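Local atomic coordinates of Mgp-operon protein 3 (Mycoplasma pneumoniae, PDB entry 6RJ1), a protein that is an extracellular, membrane-associated adhesin component known as P40/P90, which probably helps this human pathogen attach to host cells, perhaps by recognising sugars. Residues Ile117-Pro122 / Val127-Ile132; Trp45-Val48 / Lys52-Ala55; Tyr6-His11 / Thr15-Phe20. All blocks are in the same frame, centred on the assembly; numbering follows the deposited sequence. Where two conformers were deposited one is given.

Contact 1. Residues Ile117-Pro122 / Val127-Ile132; sequences IFKAAP and VFERKI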
loop_
_atom_site.group_PDB
_atom_site.type_symbol
_atom_site.label_atom_id
_atom_site.label_comp_id
_atom_site.label_asym_id
_atom_site.label_seq_id
_atom_site.Cartn_x
_atom_site.Cartn_y
_atom_site.Cartn_z
ATOM N N ILE A 117 -2.024 -23.108 13.760
ATOM C CA ILE A 117 -2.669 -22.971 15.060
ATOM C C ILE A 117 -1.943 -23.872 16.058
ATOM O O ILE A 117 -1.730 -25.064 15.795
ATOM C CB ILE A 117 -4.192 -23.291 14.985
ATOM C CG1 ILE A 117 -4.908 -22.526 13.832
ATOM C CG2 ILE A 117 -4.902 -23.084 16.332
ATOM C CD1 ILE A 117 -4.909 -20.948 13.864
ATOM N N PHE A 118 -1.565 -23.286 17.202
ATOM C CA PHE A 118 -0.874 -23.969 18.286
ATOM C C PHE A 118 -1.662 -23.817 19.571
ATOM O O PHE A 118 -2.301 -22.787 19.786
ATOM C CB PHE A 118 0.536 -23.387 18.475
ATOM C CG PHE A 118 1.501 -23.655 17.346
ATOM C CD1 PHE A 118 1.591 -22.783 16.263
ATOM C CD2 PHE A 118 2.350 -24.759 17.381
ATOM C CE1 PHE A 118 2.495 -23.026 15.225
ATOM C CE2 PHE A 118 3.258 -25.000 16.344
ATOM C CZ PHE A 118 3.325 -24.132 15.274
ATOM N N LYS A 119 -1.619 -24.842 20.421
ATOM C CA LYS A 119 -2.280 -24.837 21.725
ATOM C C LYS A 119 -1.210 -24.813 22.801
ATOM O O LYS A 119 -0.154 -25.427 22.614
ATOM C CB LYS A 119 -3.242 -26.030 21.901
ATOM C CG LYS A 119 -2.638 -27.433 22.004
ATOM C CD LYS A 119 -3.692 -28.442 22.456
ATOM C CE LYS A 119 -3.272 -29.868 22.196
ATOM N NZ LYS A 119 -3.336 -30.230 20.744
ATOM N N ALA A 120 -1.471 -24.118 23.912
ATOM C CA ALA A 120 -0.513 -24.040 25.009
ATOM C C ALA A 120 -0.344 -25.390 25.690
ATOM O O ALA A 120 -1.286 -26.179 25.744
ATOM C CB ALA A 120 -0.943 -22.988 26.009
ATOM N N ALA A 121 0.881 -25.678 26.131
ATOM C CA ALA A 121 1.246 -26.912 26.817
ATOM C C ALA A 121 2.094 -26.567 28.065
ATOM O O ALA A 121 2.590 -25.438 28.144
ATOM C CB ALA A 121 2.016 -27.816 25.870
ATOM N N PRO A 122 2.268 -27.480 29.055
ATOM C CA PRO A 122 3.042 -27.114 30.263
ATOM C C PRO A 122 4.492 -26.682 30.018
ATOM O O PRO A 122 5.037 -26.935 28.942
ATOM C CB PRO A 122 2.955 -28.367 31.143
ATOM C CG PRO A 122 2.605 -29.469 30.214
ATOM C CD PRO A 122 1.733 -28.851 29.171
ATOM N N VAL A 127 2.020 -26.901 21.442
ATOM C CA VAL A 127 1.701 -28.127 20.709
ATOM C C VAL A 127 0.987 -27.708 19.425
ATOM O O VAL A 127 0.132 -26.824 19.476
ATOM C CB VAL A 127 0.844 -29.085 21.594
ATOM C CG1 VAL A 127 0.246 -30.233 20.789
ATOM C CG2 VAL A 127 1.667 -29.631 22.749
ATOM N N PHE A 128 1.361 -28.308 18.277
ATOM C CA PHE A 128 0.738 -28.004 16.988
ATOM C C PHE A 128 -0.676 -28.595 16.931
ATOM O O PHE A 128 -0.854 -29.781 17.213
ATOM C CB PHE A 128 1.620 -28.491 15.812
ATOM C CG PHE A 128 1.005 -28.364 14.434
ATOM C CD1 PHE A 128 0.918 -27.125 13.802
ATOM C CD2 PHE A 128 0.512 -29.482 13.768
ATOM C CE1 PHE A 128 0.341 -27.005 12.541
ATOM C CE2 PHE A 128 -0.064 -29.361 12.500
ATOM C CZ PHE A 128 -0.141 -28.125 11.894
ATOM N N GLU A 129 -1.677 -27.763 16.610
ATOM C CA GLU A 129 -3.066 -28.211 16.504
ATOM C C GLU A 129 -3.409 -28.529 15.059
ATOM O O GLU A 129 -3.671 -29.681 14.737
ATOM C CB GLU A 129 -4.045 -27.159 17.054
ATOM C CG GLU A 129 -4.130 -27.108 18.559
ATOM C CD GLU A 129 -5.544 -27.073 19.107
ATOM O OE1 GLU A 129 -6.307 -26.138 18.760
ATOM O OE2 GLU A 129 -5.887 -27.986 19.891
ATOM N N ARG A 130 -3.411 -27.503 14.188
ATOM C CA ARG A 130 -3.768 -27.635 12.777
ATOM C C ARG A 130 -3.213 -26.512 11.900
ATOM O O ARG A 130 -2.739 -25.497 12.413
ATOM C CB ARG A 130 -5.307 -27.743 12.619
ATOM C CG ARG A 130 -6.114 -26.576 13.208
ATOM C CD ARG A 130 -7.609 -26.764 13.054
ATOM N NE ARG A 130 -7.998 -26.842 11.643
ATOM C CZ ARG A 130 -8.699 -27.839 11.109
ATOM N NH1 ARG A 130 -8.982 -27.837 9.816
ATOM N NH2 ARG A 130 -9.124 -28.845 11.866
ATOM N N LYS A 131 -3.277 -26.712 10.571
ATOM C CA LYS A 131 -2.866 -25.742 9.552
ATOM C C LYS A 131 -3.987 -25.492 8.546
ATOM O O LYS A 131 -4.689 -26.429 8.156
ATOM C CB LYS A 131 -1.528 -26.114 8.873
ATOM C CG LYS A 131 -1.477 -27.452 8.136
ATOM C CD LYS A 131 -0.116 -27.655 7.471
ATOM C CE LYS A 131 -0.115 -28.739 6.418
ATOM N NZ LYS A 131 0.061 -30.094 7.005
ATOM N N ILE A 132 -4.193 -24.219 8.181
ATOM C CA ILE A 132 -5.221 -23.797 7.224
ATOM C C ILE A 132 -4.505 -23.265 5.982
ATOM O O ILE A 132 -3.747 -22.291 6.068
ATOM C CB ILE A 132 -6.231 -22.764 7.832
ATOM C CG1 ILE A 132 -6.882 -23.284 9.138
ATOM C CG2 ILE A 132 -7.305 -22.343 6.818
ATOM C CD1 ILE A 132 -6.432 -22.593 10.371
#

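Contact 2. Residues Trp45-Val48 / Lys52-Ala55; sequences WKRV and KLVA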
loop_
_atom_site.group_PDB
_atom_site.type_symbol
_atom_site.label_atom_id
_atom_site.label_comp_id
_atom_site.label_asym_id
_atom_site.label_seq_id
_atom_site.Cartn_x
_atom_site.Cartn_y
_atom_site.Cartn_z
ATOM N N TRP A 45 2.895 -13.631 13.386
ATOM C CA TRP A 45 2.362 -14.490 14.438
ATOM C C TRP A 45 1.655 -13.632 15.481
ATOM O O TRP A 45 2.021 -12.475 15.679
ATOM C CB TRP A 45 3.486 -15.331 15.089
ATOM C CG TRP A 45 4.598 -14.502 15.660
ATOM C CD1 TRP A 45 5.635 -13.929 14.979
ATOM C CD2 TRP A 45 4.739 -14.096 17.025
ATOM N NE1 TRP A 45 6.425 -13.200 15.842
ATOM C CE2 TRP A 45 5.888 -13.274 17.103
ATOM C CE3 TRP A 45 3.994 -14.335 18.193
ATOM C CZ2 TRP A 45 6.339 -12.740 18.311
ATOM C CZ3 TRP A 45 4.439 -13.791 19.385
ATOM C CH2 TRP A 45 5.593 -13.001 19.435
ATOM N N LYS A 46 0.630 -14.191 16.130
ATOM C CA LYS A 46 -0.135 -13.501 17.160
ATOM C C LYS A 46 -0.467 -14.476 18.292
ATOM O O LYS A 46 -0.843 -15.623 18.034
ATOM C CB LYS A 46 -1.438 -12.886 16.590
ATOM C CG LYS A 46 -1.282 -11.841 15.473
ATOM C CD LYS A 46 -0.792 -10.464 15.919
ATOM C CE LYS A 46 -0.326 -9.623 14.748
ATOM N NZ LYS A 46 -1.446 -8.980 13.991
ATOM N N ARG A 47 -0.314 -14.029 19.543
ATOM C CA ARG A 47 -0.686 -14.819 20.716
ATOM C C ARG A 47 -2.176 -14.489 20.936
ATOM O O ARG A 47 -2.541 -13.309 20.975
ATOM C CB ARG A 47 0.147 -14.392 21.933
ATOM C CG ARG A 47 0.947 -15.493 22.597
ATOM C CD ARG A 47 1.203 -15.071 24.042
ATOM N NE ARG A 47 1.089 -16.133 25.053
ATOM C CZ ARG A 47 0.006 -16.880 25.282
ATOM N NH1 ARG A 47 0.006 -17.775 26.261
ATOM N NH2 ARG A 47 -1.072 -16.759 24.515
ATOM N N VAL A 48 -3.038 -15.514 20.983
ATOM C CA VAL A 48 -4.482 -15.325 21.151
ATOM C C VAL A 48 -4.898 -15.812 22.537
ATOM O O VAL A 48 -4.909 -17.015 22.807
ATOM C CB VAL A 48 -5.306 -15.961 19.998
ATOM C CG1 VAL A 48 -6.804 -15.827 20.250
ATOM C CG2 VAL A 48 -4.940 -15.342 18.653
ATOM N N LYS A 52 -3.688 -20.025 23.082
ATOM C CA LYS A 52 -3.549 -20.072 21.625
ATOM C C LYS A 52 -2.425 -19.203 21.045
ATOM O O LYS A 52 -2.153 -18.104 21.536
ATOM C CB LYS A 52 -4.897 -19.711 20.967
ATOM C CG LYS A 52 -5.023 -20.026 19.469
ATOM C CD LYS A 52 -6.337 -20.720 19.136
ATOM C CE LYS A 52 -7.538 -19.802 19.166
ATOM N NZ LYS A 52 -8.804 -20.572 19.302
ATOM N N LEU A 53 -1.794 -19.716 19.976
ATOM C CA LEU A 53 -0.759 -19.046 19.204
ATOM C C LEU A 53 -1.005 -19.337 17.727
ATOM O O LEU A 53 -1.041 -20.496 17.313
ATOM C CB LEU A 53 0.655 -19.467 19.641
ATOM C CG LEU A 53 1.825 -18.832 18.885
ATOM C CD1 LEU A 53 2.052 -17.383 19.313
ATOM C CD2 LEU A 53 3.078 -19.636 19.096
ATOM N N VAL A 54 -1.218 -18.272 16.953
ATOM C CA VAL A 54 -1.489 -18.318 15.520
ATOM C C VAL A 54 -0.246 -17.822 14.772
ATOM O O VAL A 54 0.307 -16.789 15.142
ATOM C CB VAL A 54 -2.757 -17.484 15.179
ATOM C CG1 VAL A 54 -3.075 -17.536 13.692
ATOM C CG2 VAL A 54 -3.957 -17.947 16.003
ATOM N N ALA A 55 0.204 -18.564 13.744
ATOM C CA ALA A 55 1.377 -18.194 12.941
ATOM C C ALA A 55 1.054 -18.182 11.440
ATOM O O ALA A 55 0.094 -18.817 11.015
ATOM C CB ALA A 55 2.538 -19.140 13.234
#

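Contact 3. Residues Tyr6-His11 / Thr15-Phe20; sequences YLLQDH and TPYTPF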
loop_
_atom_site.group_PDB
_atom_site.type_symbol
_atom_site.label_atom_id
_atom_site.label_comp_id
_atom_site.label_asym_id
_atom_site.label_seq_id
_atom_site.Cartn_x
_atom_site.Cartn_y
_atom_site.Cartn_z
ATOM N N TYR A 6 7.507 -13.566 27.972
ATOM C CA TYR A 6 7.444 -12.697 26.791
ATOM C C TYR A 6 7.979 -13.482 25.603
ATOM O O TYR A 6 9.076 -14.031 25.686
ATOM C CB TYR A 6 8.276 -11.406 26.982
ATOM C CG TYR A 6 7.955 -10.630 28.240
ATOM C CD1 TYR A 6 6.959 -9.656 28.248
ATOM C CD2 TYR A 6 8.649 -10.865 29.427
ATOM C CE1 TYR A 6 6.650 -8.947 29.412
ATOM C CE2 TYR A 6 8.348 -10.163 30.596
ATOM C CZ TYR A 6 7.348 -9.203 30.582
ATOM O OH TYR A 6 7.045 -8.507 31.726
ATOM N N LEU A 7 7.210 -13.557 24.515
ATOM C CA LEU A 7 7.607 -14.301 23.324
ATOM C C LEU A 7 8.413 -13.431 22.375
ATOM O O LEU A 7 7.953 -12.346 22.004
ATOM C CB LEU A 7 6.352 -14.858 22.631
ATOM C CG LEU A 7 6.311 -16.341 22.263
ATOM C CD1 LEU A 7 6.786 -17.219 23.393
ATOM C CD2 LEU A 7 4.905 -16.751 21.898
ATOM N N LEU A 8 9.620 -13.893 21.995
ATOM C CA LEU A 8 10.485 -13.175 21.061
ATOM C C LEU A 8 10.814 -14.033 19.850
ATOM O O LEU A 8 11.089 -15.223 19.996
ATOM C CB LEU A 8 11.776 -12.642 21.719
ATOM C CG LEU A 8 11.689 -11.456 22.716
ATOM C CD1 LEU A 8 13.069 -11.052 23.185
ATOM C CD2 LEU A 8 11.025 -10.222 22.112
ATOM N N GLN A 9 10.768 -13.430 18.651
ATOM C CA GLN A 9 11.072 -14.126 17.410
ATOM C C GLN A 9 12.549 -14.049 17.044
ATOM O O GLN A 9 13.200 -13.032 17.281
ATOM C CB GLN A 9 10.234 -13.552 16.261
ATOM C CG GLN A 9 10.180 -14.437 15.012
ATOM C CD GLN A 9 9.528 -13.749 13.843
ATOM O OE1 GLN A 9 8.618 -12.931 13.993
ATOM N NE2 GLN A 9 9.978 -14.077 12.642
ATOM N N ASP A 10 13.060 -15.144 16.470
ATOM C CA ASP A 10 14.380 -15.310 15.869
ATOM C C ASP A 10 14.142 -16.251 14.683
ATOM O O ASP A 10 14.114 -17.483 14.846
ATOM C CB ASP A 10 15.442 -15.839 16.848
ATOM C CG ASP A 10 16.852 -15.885 16.261
ATOM O OD1 ASP A 10 17.105 -15.185 15.243
ATOM O OD2 ASP A 10 17.706 -16.609 16.824
ATOM N N HIS A 11 13.931 -15.642 13.499
ATOM C CA HIS A 11 13.600 -16.257 12.216
ATOM C C HIS A 11 12.332 -17.140 12.306
ATOM O O HIS A 11 11.232 -16.606 12.146
ATOM C CB HIS A 11 14.792 -16.986 11.550
ATOM C CG HIS A 11 14.434 -17.588 10.221
ATOM N ND1 HIS A 11 14.646 -18.929 9.956
ATOM C CD2 HIS A 11 13.808 -17.027 9.155
ATOM C CE1 HIS A 11 14.164 -19.135 8.740
ATOM N NE2 HIS A 11 13.662 -18.019 8.213
ATOM N N THR A 15 10.781 -17.822 21.086
ATOM C CA THR A 15 11.350 -18.224 22.376
ATOM C C THR A 15 10.700 -17.476 23.572
ATOM O O THR A 15 10.545 -16.254 23.526
ATOM C CB THR A 15 12.900 -18.112 22.337
ATOM O OG1 THR A 15 13.446 -18.977 21.349
ATOM C CG2 THR A 15 13.573 -18.428 23.656
ATOM N N PRO A 16 10.332 -18.203 24.659
ATOM C CA PRO A 16 9.765 -17.521 25.835
ATOM C C PRO A 16 10.853 -16.972 26.757
ATOM O O PRO A 16 11.721 -17.715 27.197
ATOM C CB PRO A 16 8.922 -18.608 26.515
ATOM C CG PRO A 16 9.499 -19.907 26.040
ATOM C CD PRO A 16 10.436 -19.660 24.886
ATOM N N TYR A 17 10.814 -15.667 27.026
ATOM C CA TYR A 17 11.766 -14.998 27.901
ATOM C C TYR A 17 11.106 -14.694 29.239
ATOM O O TYR A 17 9.944 -14.280 29.275
ATOM C CB TYR A 17 12.309 -13.717 27.249
ATOM C CG TYR A 17 13.390 -13.981 26.225
ATOM C CD1 TYR A 17 13.070 -14.297 24.910
ATOM C CD2 TYR A 17 14.734 -13.915 26.571
ATOM C CE1 TYR A 17 14.062 -14.522 23.955
ATOM C CE2 TYR A 17 15.736 -14.144 25.628
ATOM C CZ TYR A 17 15.397 -14.453 24.322
ATOM O OH TYR A 17 16.381 -14.690 23.392
ATOM N N THR A 18 11.840 -14.919 30.335
ATOM C CA THR A 18 11.351 -14.655 31.686
ATOM C C THR A 18 11.622 -13.187 32.064
ATOM O O THR A 18 12.503 -12.572 31.455
ATOM C CB THR A 18 12.021 -15.617 32.688
ATOM O OG1 THR A 18 13.429 -15.365 32.745
ATOM C CG2 THR A 18 11.726 -17.074 32.391
ATOM N N PRO A 19 10.959 -12.619 33.107
ATOM C CA PRO A 19 11.296 -11.245 33.517
ATOM C C PRO A 19 12.695 -11.134 34.170
ATOM O O PRO A 19 13.058 -10.074 34.667
ATOM C CB PRO A 19 10.140 -10.867 34.447
ATOM C CG PRO A 19 9.706 -12.143 35.033
ATOM C CD PRO A 19 9.900 -13.185 33.971
ATOM N N PHE A 20 13.489 -12.227 34.133
ATOM C CA PHE A 20 14.883 -12.282 34.562
ATOM C C PHE A 20 15.780 -12.012 33.340
ATOM O O PHE A 20 17.002 -12.031 33.467
ATOM C CB PHE A 20 15.223 -13.663 35.121
ATOM C CG PHE A 20 14.924 -13.892 36.576
ATOM C CD1 PHE A 20 15.349 -12.988 37.543
ATOM C CD2 PHE A 20 14.296 -15.056 36.993
ATOM C CE1 PHE A 20 15.097 -13.220 38.896
ATOM C CE2 PHE A 20 14.059 -15.298 38.346
ATOM C CZ PHE A 20 14.471 -14.386 39.292
#

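Contact 1. Residues Ile117-Pro122 / Val127-Ile132
Ile117 offers its carbonyl oxygen to two successive amides of the partner strand. Glu129 N reaches Ile117 O at 2.8 Å, tilted somewhat from the carbonyl plane, while Arg130 N makes a weak second bond to the same oxygen at 3.4 Å. Because Glu129 and Arg130 both face Ile117, the antiparallel pairing contains a classic beta bulge. Ile117 N completes the bulge by donating to Arg130 O (2.8 Å); beyond it, Lys119 and Val127 form a hydrogen-bonded pair in which each N and O is used.

Phe118 and Phe128 share a sheet face. With CG anti to its backbone N (chi1 174°), Phe128 swings its CD1 edge over one face of the Phe118 ring, near the rim. The planes stand at 70°, a T-shaped stack with centroids 5.7 Å apart. Ile117, Lys119, Val127 and Arg130 lie on the other face, and Glu129 at the bulge directs its CB toward the partner strand. Lys119 runs beside Val127, NZ lying 3.6 Å from Val127 CG1, and its bend at chi4 (-73°) leaves NZ 3.5 Å from Glu129 OE2 in a salt bridge. The Glu129 chain crosses Lys119 at about a right angle. Further along, Ile117 CG1 packs against Ile132 CD1, and the Arg130 guanidinium turns to the loop between strands 477-482 and 487-492, where NH1 bonds weakly to Gln485 O.

Phe118 N is taken up by Leu53 of the next strand, which places the hairpin inside a larger sheet. Ala120 likewise bonds with Thr51 of that neighbouring hairpin. The chemistry is thus divided: backbone bonds set the register, an aromatic pair packs on one face, Ile117 packs on Ile132, and the exposed Lys119-Glu129 pair probably adds only modest, solvent-screened attraction beside the bulge.

Contact 2. Residues Trp45-Val48 / Lys52-Ala55
Trp45-Val48 and Lys52-Ala55 run antiparallel at 163°, their axes 4.5 Å apart, with Lys46-Val54 and Val48-Lys52 as the hydrogen-bonded pairs; the last bond toward the turn, Lys52 N to Val48 O, is weak.

The side chains of Trp45, Arg47, Leu53 and Ala55 lie on one face. Leu53 sends CD1 across the strand, 3.8 Å from Trp45 CE3 on the benzo side of the indole and 3.9 Å from Arg47 CG, so one methyl touches both the indole and the arginine stem, which reach it from directions about at right angles. Trp45 CG sits between its backbone N and carbonyl carbon (chi1 57°), and the indole leads away from the partner strand, where NE1 bonds to Gln9 OE1. The Arg47 guanidinium is held by Asp50 O of the turn, through NH1.

On the reverse face Val48 lies alongside the Lys52 stem, CB to CB 3.9 Å, and its CG2 meets Val54 CG2 at 3.8 Å. Lys52, bent at chi2 and chi3, carries its ammonium away from Val48 to a salt bridge with Glu483 and a hydrogen bond with Tyr460. Lys46 NZ likewise finds Leu458 O.

The side-chain contacts between the strands are therefore mainly apolar. The long polar chains spend their charged or N-H ends on other elements, consistent with a hairpin that uses hydrocarbon stems internally and polar ends to bind its surroundings.

Contact 3. Residues Tyr6-His11 / Thr15-Phe20
The Tyr17 ring receives Leu8 over one face and has Tyr6 O at its edge. Leu8 CD1 stands 4.0 Å from the ring centroid, 28° off the normal, in a CH-pi contact, and its CB also lies 3.7 Å from Tyr17 CE1; the leucine chain crosses the tyrosine at about a right angle. The Tyr6 ring meets Pro19 CA at its edge, near the ring plane, 4.3 Å from CE2. With CG beside its backbone N (chi1 -53°), Tyr6 brings CD2 to within 3.7 Å of Tyr17 O, in an oblique approach.

Leu7 and Pro16 occupy the reverse face of the sheet, touching through Leu7 CD1 and Pro16 CB (4.0 Å). Backbone bonds are reciprocal: Tyr6 with Tyr17 and Leu8 with Thr15 each exchange two. Leu933, from strand 928-933, packs against Tyr6, Leu8 and Tyr17, while Trp45 meets Leu7 from the other side of the sheet.

Proline at the non-hydrogen-bonded position leaves this pairing unbroken, since no amide proton is needed there for Leu7. The arrangement is a regular antiparallel beta hairpin, forming two of the strands in a small three-stranded sheet near the N terminus.

Overall arrangement
From the N terminus the three contacts follow in series, each closing its own hairpin before the next opens; none nests or crosses. Contact 3 closes first, joining strands 6-10 and 13-17 of a three-stranded sheet. Contact 2 then pairs strands 40-48 and 52-59, and contact 1, after a longer excursion, pairs 114-121 with 125-135. Contacts 2 and 1 are consecutive hairpins of one mixed sheet: strands 52-59 and 114-121 are neighbours, and the contact centres lie 9 Å apart. Contact 3 meets contact 2 through packing of Leu7 and a hydrogen bond between Gln9 and Trp45, but its nearest atoms stay about 9 Å from contact 1. The N-terminal sheet thus meets the larger one at its 40-48 edge.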